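Local coordinates for universal stress protein (Pseudomonas aeruginosa UCBPP-PA14, PDB 7MQ5) that is of unknown function but, as a member of the universal stress protein family, probably takes part in the bacterial response to stress, at residues T128-T133 with K235-V240; A139-G144 with S152-I157; V174-P179 with L218-G223; I243-R248 with V271-P276. All blocks are in the same frame, centred on the assembly; numbering follows the deposited sequence. Where two conformers were deposited one is given.

Contact 1: residues T128-T133 with K235-V240; sequences TARPWT and KLDAVV
Arg130 reaches across to Asp237 and Ala238 and ties the loop before strand 136-141 to the C-terminal end of helix 225-236 by two hydrogen bonds. NH1 donates to Asp237 O (2.9 Å) and NH2 to Ala238 O (3.0 Å); the second acceptor lies in the guanidinium plane, the first slightly tilted from it, and both donors stand above the carbonyl planes. A bend at chi3 (-76°) turns NE back toward its own loop, where Thr128 OG1 accepts both Arg130 NE (3.1 Å) and Arg130 N. The backbone bond closes an ST turn, a role that suits a threonine hydroxyl.

Electrostatics adds a salt bridge. Asp237 OD1 sits over one face of the guanidinium, 3.2 Å from NH1, with the carboxylate and guanidinium planes only 7° apart; as the oxygen lies out of plane, the pairing is one of charge. Asp237 ends the helix in a Schellman motif with positive phi, a conformation aspartate tolerates better than beta-branched residues do.

Apolar side chains make the rest. Val240 CG2 makes a CH-pi contact over the face of Trp132, 3.4 Å from the centroid of the five-membered ring; CG2 comes within 3.2 Å of CE2, which is tight. Val239 CG2 approaches Trp132 CD1 (3.8 Å) obliquely and lies over the opposite face of the guanidinium, toward its rim; the branched valines offer a methyl to each flat group.

Trp132 NE1 is hydrogen-bonded to Asp270 and its side chain touches Leu29 of helix 22-34, while Val239 and Val240 pack on Ile137 of strand 136-141, so the loop bridges helix and sheet.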
loop_
_atom_site.group_PDB
_atom_site.type_symbol
_atom_site.label_atom_id
_atom_site.label_comp_id
_atom_site.label_asym_id
_atom_site.label_seq_id
_atom_site.Cartn_x
_atom_site.Cartn_y
_atom_site.Cartn_z
ATOM N N THR A 128 10.078 1.573 -6.321
ATOM C CA THR A 128 11.442 2.151 -6.298
ATOM C C THR A 128 12.394 1.130 -5.683
ATOM O O THR A 128 11.945 0.308 -4.879
ATOM C CB THR A 128 11.482 3.481 -5.531
ATOM O OG1 THR A 128 12.814 3.999 -5.599
ATOM C CG2 THR A 128 11.063 3.358 -4.079
ATOM N N ALA A 129 13.664 1.192 -6.066
ATOM C CA ALA A 129 14.687 0.308 -5.465
ATOM C C ALA A 129 15.333 0.998 -4.265
ATOM O O ALA A 129 16.143 0.347 -3.582
ATOM C CB ALA A 129 15.725 -0.059 -6.486
ATOM N N ARG A 130 14.993 2.261 -4.017
ATOM C CA ARG A 130 15.601 2.961 -2.860
ATOM C C ARG A 130 15.252 2.229 -1.569
ATOM O O ARG A 130 14.122 1.783 -1.394
ATOM C CB ARG A 130 15.094 4.398 -2.783
ATOM C CG ARG A 130 15.593 5.297 -3.903
ATOM C CD ARG A 130 14.951 6.656 -3.736
ATOM N NE ARG A 130 13.556 6.642 -4.167
ATOM C CZ ARG A 130 12.570 7.341 -3.605
ATOM N NH1 ARG A 130 12.788 8.043 -2.508
ATOM N NH2 ARG A 130 11.351 7.276 -4.105
ATOM N N PRO A 131 16.194 2.103 -0.609
ATOM C CA PRO A 131 15.867 1.491 0.674
ATOM C C PRO A 131 14.869 2.360 1.458
ATOM O O PRO A 131 14.866 3.564 1.324
ATOM C CB PRO A 131 17.221 1.425 1.399
ATOM C CG PRO A 131 18.044 2.510 0.745
ATOM C CD PRO A 131 17.602 2.517 -0.704
ATOM N N TRP A 132 14.037 1.728 2.272
ATOM C CA TRP A 132 13.130 2.517 3.143
ATOM C C TRP A 132 13.892 3.187 4.286
ATOM O O TRP A 132 13.466 4.258 4.711
ATOM C CB TRP A 132 12.084 1.599 3.753
ATOM C CG TRP A 132 10.987 1.207 2.826
ATOM C CD1 TRP A 132 10.922 1.367 1.471
ATOM C CD2 TRP A 132 9.815 0.476 3.204
ATOM N NE1 TRP A 132 9.751 0.843 0.996
ATOM C CE2 TRP A 132 9.067 0.264 2.028
ATOM C CE3 TRP A 132 9.331 -0.025 4.416
ATOM C CZ2 TRP A 132 7.843 -0.406 2.039
ATOM C CZ3 TRP A 132 8.119 -0.676 4.427
ATOM C CH2 TRP A 132 7.396 -0.870 3.252
ATOM N N THR A 133 14.926 2.517 4.801
ATOM C CA THR A 133 15.613 2.979 6.028
ATOM C C THR A 133 16.070 4.425 5.866
ATOM O O THR A 133 16.764 4.760 4.875
ATOM C CB THR A 133 16.728 2.008 6.422
ATOM O OG1 THR A 133 16.104 0.753 6.687
ATOM C CG2 THR A 133 17.511 2.452 7.638
ATOM N N LYS A 235 8.378 16.223 -4.062
ATOM C CA LYS A 235 9.143 17.273 -3.337
ATOM C C LYS A 235 9.863 16.663 -2.126
ATOM O O LYS A 235 11.012 17.042 -1.859
ATOM C CB LYS A 235 8.201 18.409 -2.924
ATOM C CG LYS A 235 8.862 19.554 -2.165
ATOM C CD LYS A 235 9.949 20.277 -2.938
ATOM C CE LYS A 235 10.612 21.376 -2.134
ATOM N NZ LYS A 235 11.583 22.126 -2.957
ATOM N N LEU A 236 9.218 15.732 -1.430
ATOM C CA LEU A 236 9.817 15.061 -0.241
ATOM C C LEU A 236 10.727 13.901 -0.663
ATOM O O LEU A 236 11.384 13.324 0.216
ATOM C CB LEU A 236 8.700 14.493 0.639
ATOM C CG LEU A 236 7.793 15.507 1.324
ATOM C CD1 LEU A 236 6.645 14.799 2.031
ATOM C CD2 LEU A 236 8.572 16.373 2.305
ATOM N N ASP A 237 10.710 13.529 -1.945
ATOM C CA ASP A 237 11.412 12.295 -2.394
ATOM C C ASP A 237 10.905 11.128 -1.522
ATOM O O ASP A 237 11.719 10.284 -1.096
ATOM C CB ASP A 237 12.935 12.448 -2.353
ATOM C CG ASP A 237 13.691 11.419 -3.177
ATOM O OD1 ASP A 237 13.078 10.809 -4.074
ATOM O OD2 ASP A 237 14.905 11.261 -2.935
ATOM N N ALA A 238 9.588 11.069 -1.278
ATOM C CA ALA A 238 9.027 10.004 -0.417
ATOM C C ALA A 238 9.396 8.632 -0.986
ATOM O O ALA A 238 9.337 8.445 -2.225
ATOM C CB ALA A 238 7.529 10.149 -0.318
ATOM N N VAL A 239 9.684 7.687 -0.100
ATOM C CA VAL A 239 10.029 6.301 -0.522
ATOM C C VAL A 239 8.784 5.404 -0.424
ATOM O O VAL A 239 8.725 4.402 -1.158
ATOM C CB VAL A 239 11.234 5.788 0.279
ATOM C CG1 VAL A 239 10.932 5.575 1.752
ATOM C CG2 VAL A 239 11.826 4.551 -0.363
ATOM N N VAL A 240 7.822 5.769 0.425
ATOM C CA VAL A 240 6.522 5.056 0.530
ATOM C C VAL A 240 5.425 6.108 0.638
ATOM O O VAL A 240 5.606 7.058 1.409
ATOM C CB VAL A 240 6.428 4.126 1.762
ATOM C CG1 VAL A 240 5.054 3.474 1.857
ATOM C CG2 VAL A 240 7.532 3.095 1.793
#

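Contact 2: residues A139-G144 with S152-I157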
loop_
_atom_site.group_PDB
_atom_site.type_symbol
_atom_site.label_atom_id
_atom_site.label_comp_id
_atom_site.label_asym_id
_atom_site.label_seq_id
_atom_site.Cartn_x
_atom_site.Cartn_y
_atom_site.Cartn_z
ATOM N N ALA A 139 1.697 9.971 4.133
ATOM C CA ALA A 139 0.297 9.513 4.286
ATOM C C ALA A 139 -0.613 10.511 3.570
ATOM O O ALA A 139 -0.462 11.717 3.807
ATOM C CB ALA A 139 -0.057 9.409 5.748
ATOM N N ALA A 140 -1.553 10.035 2.752
ATOM C CA ALA A 140 -2.500 10.915 2.037
ATOM C C ALA A 140 -3.882 10.817 2.688
ATOM O O ALA A 140 -4.445 9.722 2.748
ATOM C CB ALA A 140 -2.564 10.544 0.574
ATOM N N VAL A 141 -4.399 11.946 3.160
ATOM C CA VAL A 141 -5.747 12.012 3.780
ATOM C C VAL A 141 -6.486 13.249 3.244
ATOM O O VAL A 141 -5.937 13.973 2.378
ATOM C CB VAL A 141 -5.611 12.057 5.311
ATOM C CG1 VAL A 141 -4.893 10.828 5.857
ATOM C CG2 VAL A 141 -4.919 13.339 5.757
ATOM N N ASP A 142 -7.742 13.408 3.646
ATOM C CA ASP A 142 -8.500 14.659 3.368
ATOM C C ASP A 142 -9.103 15.070 4.709
ATOM O O ASP A 142 -10.167 14.549 5.063
ATOM C CB ASP A 142 -9.550 14.518 2.260
ATOM C CG ASP A 142 -10.307 15.813 1.968
ATOM O OD1 ASP A 142 -10.103 16.806 2.708
ATOM O OD2 ASP A 142 -11.096 15.827 1.000
ATOM N N VAL A 143 -8.397 15.929 5.442
ATOM C CA VAL A 143 -8.848 16.341 6.805
ATOM C C VAL A 143 -10.202 17.070 6.729
ATOM O O VAL A 143 -10.859 17.163 7.771
ATOM C CB VAL A 143 -7.769 17.183 7.517
ATOM C CG1 VAL A 143 -6.423 16.468 7.546
ATOM C CG2 VAL A 143 -7.619 18.567 6.911
ATOM N N GLY A 144 -10.626 17.503 5.534
ATOM C CA GLY A 144 -11.917 18.193 5.357
ATOM C C GLY A 144 -13.123 17.271 5.495
ATOM O O GLY A 144 -14.244 17.788 5.391
ATOM N N SER A 152 -12.422 6.327 9.969
ATOM C CA SER A 152 -11.858 4.955 10.030
ATOM C C SER A 152 -10.729 4.798 9.007
ATOM O O SER A 152 -9.649 4.320 9.381
ATOM C CB SER A 152 -12.938 3.929 9.797
ATOM O OG SER A 152 -12.387 2.628 9.688
ATOM N N LEU A 153 -10.987 5.197 7.761
ATOM C CA LEU A 153 -9.978 5.051 6.676
ATOM C C LEU A 153 -8.735 5.882 7.028
ATOM O O LEU A 153 -7.619 5.357 6.927
ATOM C CB LEU A 153 -10.581 5.501 5.341
ATOM C CG LEU A 153 -9.702 5.272 4.114
ATOM C CD1 LEU A 153 -9.389 3.799 3.948
ATOM C CD2 LEU A 153 -10.367 5.809 2.855
ATOM N N HIS A 154 -8.922 7.132 7.452
ATOM C CA HIS A 154 -7.760 7.983 7.814
ATOM C C HIS A 154 -6.998 7.363 8.988
ATOM O O HIS A 154 -5.751 7.413 8.968
ATOM C CB HIS A 154 -8.196 9.415 8.141
ATOM C CG HIS A 154 -8.769 10.147 6.982
ATOM N ND1 HIS A 154 -9.630 11.212 7.136
ATOM C CD2 HIS A 154 -8.665 9.932 5.657
ATOM C CE1 HIS A 154 -9.989 11.654 5.952
ATOM N NE2 HIS A 154 -9.414 10.891 5.029
ATOM N N ALA A 155 -7.705 6.832 9.984
ATOM C CA ALA A 155 -7.009 6.217 11.135
ATOM C C ALA A 155 -6.144 5.059 10.627
ATOM O O ALA A 155 -5.006 4.907 11.111
ATOM C CB ALA A 155 -8.011 5.761 12.167
ATOM N N GLY A 156 -6.643 4.281 9.657
ATOM C CA GLY A 156 -5.861 3.143 9.137
ATOM C C GLY A 156 -4.663 3.611 8.326
ATOM O O GLY A 156 -3.561 3.031 8.445
ATOM N N ILE A 157 -4.857 4.650 7.521
ATOM C CA ILE A 157 -3.745 5.206 6.704
ATOM C C ILE A 157 -2.640 5.700 7.643
ATOM O O ILE A 157 -1.470 5.355 7.434
ATOM C CB ILE A 157 -4.283 6.331 5.802
ATOM C CG1 ILE A 157 -5.179 5.775 4.692
ATOM C CG2 ILE A 157 -3.151 7.187 5.248
ATOM C CD1 ILE A 157 -6.065 6.819 4.049
#
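Asp142, whose carbonyl meets His154 across the contact, has a carboxylate oxygen held by two groups. OD1 accepts Gly144 N at 3.0 Å, the donor coming from above the carboxylate plane; this closes an Asx turn just past the end of strand 136-141. The same oxygen is hydrogen-bonded to His178 ND1 on the adjoining strand. With CG anti to the backbone N (chi1 -179°), the carboxylate is carried away from the helix and toward these partners, a task for which the short side chain of aspartate is well suited.

The histidine enters from helix 148-167. The ring presents one face to Val141, whose CB makes a CH-pi contact 4.0 Å from the centroid, 22° off the ring normal. Further out, His154 CE1 comes obliquely to Asp142 O, at 3.0 Å a close approach for a carbon. A flat ring can lie with one face on a branched neighbour while CE1 nears Asp142 O.

One turn on, Ile157 takes over. Its CG2 touches Ala139 CB at 3.8 Å and Val141 CG1 at 4.1 Å, and its CD1 reaches Ala140 O (3.6 Å). The small Ala139 allows the helix to lie close, beside the compact branched side chain of Val141, the axes of the short segments being 8.7 Å apart and nearly antiparallel (170°).

This is the first half of a beta-alpha-beta unit that continues into strand 171-178. Val141 also packs on Phe207 of helix 193-211, Ile157 on Val242 of strand 240-244, and Ala140 points to the other side of the sheet, against Ile243.

Contact 3: residues V174-P179 with L218-G223; sequences VISAHP and LHIEEG
Chi2 torsions bring the branch ends of Leu218 and Ile175 over the opposing strand. In Leu218, with CG anti to the backbone N, chi2 of 54° swings CD1 beside Val174 CG1 (3.6 Å); the side chains lie side by side and point the same way. In Ile175, chi2 of 58° sets CD1 across Glu221, 3.5 Å from CG and at about a right angle, so the aliphatic part of the glutamate covers the isoleucine tip.

Between them runs regular parallel pairing. His219 N, Glu221 N and Gly223 N donate to Val174 O (2.8 Å), Ser176 O and His178 O, and between these Ser176 N and His178 N donate to His219 O and Glu221 O. Val174 O also lies at the edge of the His219 ring, in its plane and 3.4 Å from CD2. On the face of Val174 and Leu218, Ile220 CD1 packs on Ser176 CB (3.7 Å); a small serine suits that spot, and its OG bonds Val143 N. Gly223 ends the pairing at phi 143°, where a CB would press on the preceding carbonyl.

Strand 218-222 is one of the sheet's two outermost strands in this chain, which fits its polar His219, Glu221 and Glu222. Helix 193-211, which joins these parallel strands in a beta-alpha-beta connection, covers one face through Tyr200, Cys204 and Phe207, while helix 225-236 covers the other, Leu228 touching Ala177 and Glu221.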
loop_
_atom_site.group_PDB
_atom_site.type_symbol
_atom_site.label_atom_id
_atom_site.label_comp_id
_atom_site.label_asym_id
_atom_site.label_seq_id
_atom_site.Cartn_x
_atom_site.Cartn_y
_atom_site.Cartn_z
ATOM N N VAL A 174 2.419 14.101 6.136
ATOM C CA VAL A 174 0.996 13.947 5.735
ATOM C C VAL A 174 0.643 14.991 4.676
ATOM O O VAL A 174 1.022 16.149 4.841
ATOM C CB VAL A 174 0.070 14.094 6.953
ATOM C CG1 VAL A 174 -1.394 13.968 6.564
ATOM C CG2 VAL A 174 0.425 13.105 8.049
ATOM N N ILE A 175 -0.050 14.569 3.623
ATOM C CA ILE A 175 -0.595 15.505 2.599
ATOM C C ILE A 175 -2.119 15.435 2.691
ATOM O O ILE A 175 -2.695 14.327 2.628
ATOM C CB ILE A 175 -0.079 15.226 1.167
ATOM C CG1 ILE A 175 -0.721 16.146 0.114
ATOM C CG2 ILE A 175 -0.270 13.773 0.788
ATOM C CD1 ILE A 175 -0.526 17.617 0.341
ATOM N N SER A 176 -2.719 16.597 2.906
ATOM C CA SER A 176 -4.186 16.753 2.896
ATOM C C SER A 176 -4.525 17.633 1.703
ATOM O O SER A 176 -4.101 18.794 1.692
ATOM C CB SER A 176 -4.710 17.350 4.173
ATOM O OG SER A 176 -6.125 17.462 4.128
ATOM N N ALA A 177 -5.199 17.062 0.719
ATOM C CA ALA A 177 -5.587 17.808 -0.491
ATOM C C ALA A 177 -7.100 17.943 -0.465
ATOM O O ALA A 177 -7.802 16.910 -0.534
ATOM C CB ALA A 177 -5.084 17.111 -1.728
ATOM N N HIS A 178 -7.554 19.178 -0.293
ATOM C CA HIS A 178 -8.993 19.519 -0.204
ATOM C C HIS A 178 -9.387 20.277 -1.470
ATOM O O HIS A 178 -8.676 21.192 -1.881
ATOM C CB HIS A 178 -9.225 20.311 1.090
ATOM C CG HIS A 178 -10.657 20.523 1.424
ATOM N ND1 HIS A 178 -11.431 19.528 1.987
ATOM C CD2 HIS A 178 -11.449 21.610 1.309
ATOM C CE1 HIS A 178 -12.651 19.990 2.185
ATOM N NE2 HIS A 178 -12.686 21.266 1.779
ATOM N N PRO A 179 -10.487 19.892 -2.162
ATOM C CA PRO A 179 -10.914 20.596 -3.372
ATOM C C PRO A 179 -11.117 22.101 -3.144
ATOM O O PRO A 179 -11.549 22.481 -2.065
ATOM C CB PRO A 179 -12.256 19.935 -3.734
ATOM C CG PRO A 179 -12.174 18.555 -3.109
ATOM C CD PRO A 179 -11.343 18.735 -1.854
ATOM N N LEU A 218 2.678 18.380 8.407
ATOM C CA LEU A 218 1.318 18.399 7.810
ATOM C C LEU A 218 1.280 19.396 6.649
ATOM O O LEU A 218 1.452 20.601 6.881
ATOM C CB LEU A 218 0.315 18.761 8.918
ATOM C CG LEU A 218 -1.168 18.675 8.552
ATOM C CD1 LEU A 218 -1.538 17.310 7.998
ATOM C CD2 LEU A 218 -2.030 18.998 9.764
ATOM N N HIS A 219 1.102 18.884 5.436
ATOM C CA HIS A 219 0.995 19.684 4.191
ATOM C C HIS A 219 -0.492 19.872 3.898
ATOM O O HIS A 219 -1.130 18.899 3.484
ATOM C CB HIS A 219 1.716 18.968 3.035
ATOM C CG HIS A 219 3.172 18.744 3.269
ATOM N ND1 HIS A 219 4.142 19.468 2.608
ATOM C CD2 HIS A 219 3.825 17.877 4.074
ATOM C CE1 HIS A 219 5.334 19.060 3.005
ATOM N NE2 HIS A 219 5.163 18.099 3.914
ATOM N N ILE A 220 -1.027 21.054 4.193
ATOM C CA ILE A 220 -2.463 21.367 3.940
ATOM C C ILE A 220 -2.497 22.167 2.643
ATOM O O ILE A 220 -2.025 23.309 2.648
ATOM C CB ILE A 220 -3.074 22.140 5.125
ATOM C CG1 ILE A 220 -2.900 21.372 6.437
ATOM C CG2 ILE A 220 -4.530 22.494 4.855
ATOM C CD1 ILE A 220 -3.526 20.000 6.432
ATOM N N GLU A 221 -3.022 21.552 1.584
ATOM C CA GLU A 221 -2.988 22.135 0.222
ATOM C C GLU A 221 -4.400 22.181 -0.364
ATOM O O GLU A 221 -5.218 21.292 -0.049
ATOM C CB GLU A 221 -2.103 21.269 -0.675
ATOM C CG GLU A 221 -0.695 21.039 -0.153
ATOM C CD GLU A 221 0.282 22.178 -0.352
ATOM O OE1 GLU A 221 1.488 21.953 -0.129
ATOM O OE2 GLU A 221 -0.156 23.278 -0.747
ATOM N N GLU A 222 -4.674 23.213 -1.154
ATOM C CA GLU A 222 -5.980 23.328 -1.843
ATOM C C GLU A 222 -5.745 23.029 -3.324
ATOM O O GLU A 222 -4.765 23.542 -3.890
ATOM C CB GLU A 222 -6.577 24.718 -1.614
ATOM C CG GLU A 222 -7.912 24.946 -2.299
ATOM C CD GLU A 222 -8.455 26.354 -2.123
ATOM O OE1 GLU A 222 -8.163 26.973 -1.077
ATOM O OE2 GLU A 222 -9.129 26.841 -3.047
ATOM N N GLY A 223 -6.581 22.176 -3.900
ATOM C CA GLY A 223 -6.448 21.850 -5.325
ATOM C C GLY A 223 -6.768 20.386 -5.563
ATOM O O GLY A 223 -7.174 19.678 -4.645
#

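Contact 4: residues I243-R248 with V271-P276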
loop_
_atom_site.group_PDB
_atom_site.type_symbol
_atom_site.label_atom_id
_atom_site.label_comp_id
_atom_site.label_asym_id
_atom_site.label_seq_id
_atom_site.Cartn_x
_atom_site.Cartn_y
_atom_site.Cartn_z
ATOM N N ILE A 243 -2.033 5.321 0.812
ATOM C CA ILE A 243 -3.300 5.916 0.323
ATOM C C ILE A 243 -4.461 4.974 0.626
ATOM O O ILE A 243 -4.248 3.764 0.882
ATOM C CB ILE A 243 -3.244 6.218 -1.189
ATOM C CG1 ILE A 243 -3.254 4.938 -2.030
ATOM C CG2 ILE A 243 -2.067 7.121 -1.533
ATOM C CD1 ILE A 243 -3.367 5.188 -3.513
ATOM N N GLY A 244 -5.655 5.551 0.619
ATOM C CA GLY A 244 -6.893 4.774 0.713
ATOM C C GLY A 244 -7.684 4.929 -0.568
ATOM O O GLY A 244 -7.552 5.961 -1.246
ATOM N N THR A 245 -8.415 3.893 -0.937
ATOM C CA THR A 245 -9.360 3.951 -2.065
ATOM C C THR A 245 -10.604 4.744 -1.631
ATOM O O THR A 245 -10.740 5.095 -0.443
ATOM C CB THR A 245 -9.636 2.534 -2.580
ATOM O OG1 THR A 245 -10.187 1.777 -1.504
ATOM C CG2 THR A 245 -8.384 1.871 -3.109
ATOM N N VAL A 246 -11.505 5.004 -2.567
ATOM C CA VAL A 246 -12.684 5.874 -2.293
ATOM C C VAL A 246 -13.584 5.231 -1.224
ATOM O O VAL A 246 -13.725 3.999 -1.179
ATOM C CB VAL A 246 -13.401 6.218 -3.613
ATOM C CG1 VAL A 246 -13.912 4.972 -4.323
ATOM C CG2 VAL A 246 -14.496 7.256 -3.441
ATOM N N ALA A 247 -14.217 6.057 -0.388
ATOM C CA ALA A 247 -15.010 5.528 0.751
ATOM C C ALA A 247 -16.194 4.687 0.265
ATOM O O ALA A 247 -16.540 3.703 0.953
ATOM C CB ALA A 247 -15.466 6.661 1.631
ATOM N N ARG A 248 -16.791 5.073 -0.863
ATOM C CA ARG A 248 -17.942 4.331 -1.437
ATOM C C ARG A 248 -17.655 4.092 -2.913
ATOM O O ARG A 248 -17.118 5.001 -3.571
ATOM C CB ARG A 248 -19.251 5.088 -1.224
ATOM C CG ARG A 248 -19.596 5.234 0.245
ATOM C CD ARG A 248 -20.973 5.792 0.491
ATOM N NE ARG A 248 -21.271 5.753 1.917
ATOM C CZ ARG A 248 -22.420 6.124 2.464
ATOM N NH1 ARG A 248 -22.580 6.034 3.773
ATOM N NH2 ARG A 248 -23.406 6.574 1.707
ATOM N N VAL A 271 3.892 2.185 -3.009
ATOM C CA VAL A 271 2.532 2.623 -2.619
ATOM C C VAL A 271 1.866 1.510 -1.812
ATOM O O VAL A 271 1.781 0.364 -2.294
ATOM C CB VAL A 271 1.667 3.023 -3.834
ATOM C CG1 VAL A 271 0.372 3.704 -3.389
ATOM C CG2 VAL A 271 2.412 3.924 -4.808
ATOM N N LEU A 272 1.416 1.853 -0.609
ATOM C CA LEU A 272 0.596 0.940 0.213
ATOM C C LEU A 272 -0.857 1.356 0.013
ATOM O O LEU A 272 -1.203 2.514 0.339
ATOM C CB LEU A 272 1.001 1.024 1.683
ATOM C CG LEU A 272 0.183 0.139 2.613
ATOM C CD1 LEU A 272 0.351 -1.328 2.273
ATOM C CD2 LEU A 272 0.521 0.391 4.068
ATOM N N VAL A 273 -1.655 0.456 -0.534
ATOM C CA VAL A 273 -3.070 0.738 -0.879
ATOM C C VAL A 273 -3.994 0.072 0.141
ATOM O O VAL A 273 -3.990 -1.166 0.256
ATOM C CB VAL A 273 -3.360 0.244 -2.304
ATOM C CG1 VAL A 273 -4.801 0.526 -2.683
ATOM C CG2 VAL A 273 -2.396 0.859 -3.306
ATOM N N LEU A 274 -4.738 0.903 0.863
ATOM C CA LEU A 274 -5.714 0.452 1.868
ATOM C C LEU A 274 -7.125 0.684 1.331
ATOM O O LEU A 274 -7.312 1.586 0.510
ATOM C CB LEU A 274 -5.497 1.231 3.166
ATOM C CG LEU A 274 -4.082 1.162 3.725
ATOM C CD1 LEU A 274 -3.967 2.000 4.980
ATOM C CD2 LEU A 274 -3.663 -0.270 3.997
ATOM N N LYS A 275 -8.069 -0.112 1.803
ATOM C CA LYS A 275 -9.483 0.039 1.405
ATOM C C LYS A 275 -10.340 0.208 2.645
ATOM O O LYS A 275 -9.961 -0.227 3.728
ATOM C CB LYS A 275 -9.973 -1.173 0.616
ATOM C CG LYS A 275 -9.190 -1.483 -0.651
ATOM C CD LYS A 275 -9.846 -2.564 -1.469
ATOM C CE LYS A 275 -9.133 -2.878 -2.771
ATOM N NZ LYS A 275 -7.913 -3.708 -2.602
ATOM N N PRO A 276 -11.520 0.850 2.509
ATOM C CA PRO A 276 -12.449 0.966 3.628
ATOM C C PRO A 276 -12.841 -0.419 4.155
ATOM O O PRO A 276 -12.949 -1.353 3.383
ATOM C CB PRO A 276 -13.671 1.667 3.022
ATOM C CG PRO A 276 -13.121 2.421 1.842
ATOM C CD PRO A 276 -12.012 1.540 1.310
#
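A parallel beta-alpha-beta unit, strand 240-244, helix 258-264 and strand 270-274, sets Ile243 opposite Val273 in the middle of the sheet, with bonds to Leu272 and Leu274. Ile243 N donates to Leu272 O at 3.0 Å, and Ile243 O receives Leu274 N at 2.9 Å, in the carbonyl plane. Thr245 N donates to Leu274 O (2.9 Å), carrying the pairing one residue past the strand. Gly244 CA approaches this same oxygen at 3.2 Å in a CA-H...O contact.

In ATP-binding relatives the loop after the equivalent strand is the glycine-rich phosphate-binding segment; whether this protein binds a nucleotide is not established. Here that loop turns against the end of strand 270-274.

In Thr245 a chi1 of 60° sets OG1 between the backbone N and the carbonyl carbon, where it lies 3.4 Å from Pro276 CD and 3.5 Å from Lys275 CG, while CG2 meets Val273 CG1 (3.9 Å) at about a right angle. Both branches rest against carbon atoms, OG1 on Lys275 and Pro276 and CG2 on Val273, and a compact beta-branched side chain fits there.

Pro276, at the N-cap of helix 277-287, presses CG toward Val246 O (3.5 Å); its rigid ring fits a position where the chain leaves the strand. Lys275 directs NZ away to Leu116 O and Ala119 O, and Val273 rests on Leu264 of helix 258-264.

Contacts 2 and 4 are buried and touch: Ile157 and Gly156 of contact 2 pack on Leu274 of contact 4, their centres about 9 Å apart. Contact 2 joins a helix to a strand by side chains, whereas contact 4 pairs two central strands mainly through backbone bonds. Contact 3 uses the same backbone chemistry at the sheet's edge, where histidines and glutamates join the aliphatic side chains. It meets contact 2 at the neighbouring strands 136-141 and 171-178, which share the sheet. Contact 1, partly exposed, differs most, resting on an arginine and a tryptophan from a loop; its Leu236 touches His219 of contact 3, and its 235-240 leads into the strand of contact 4.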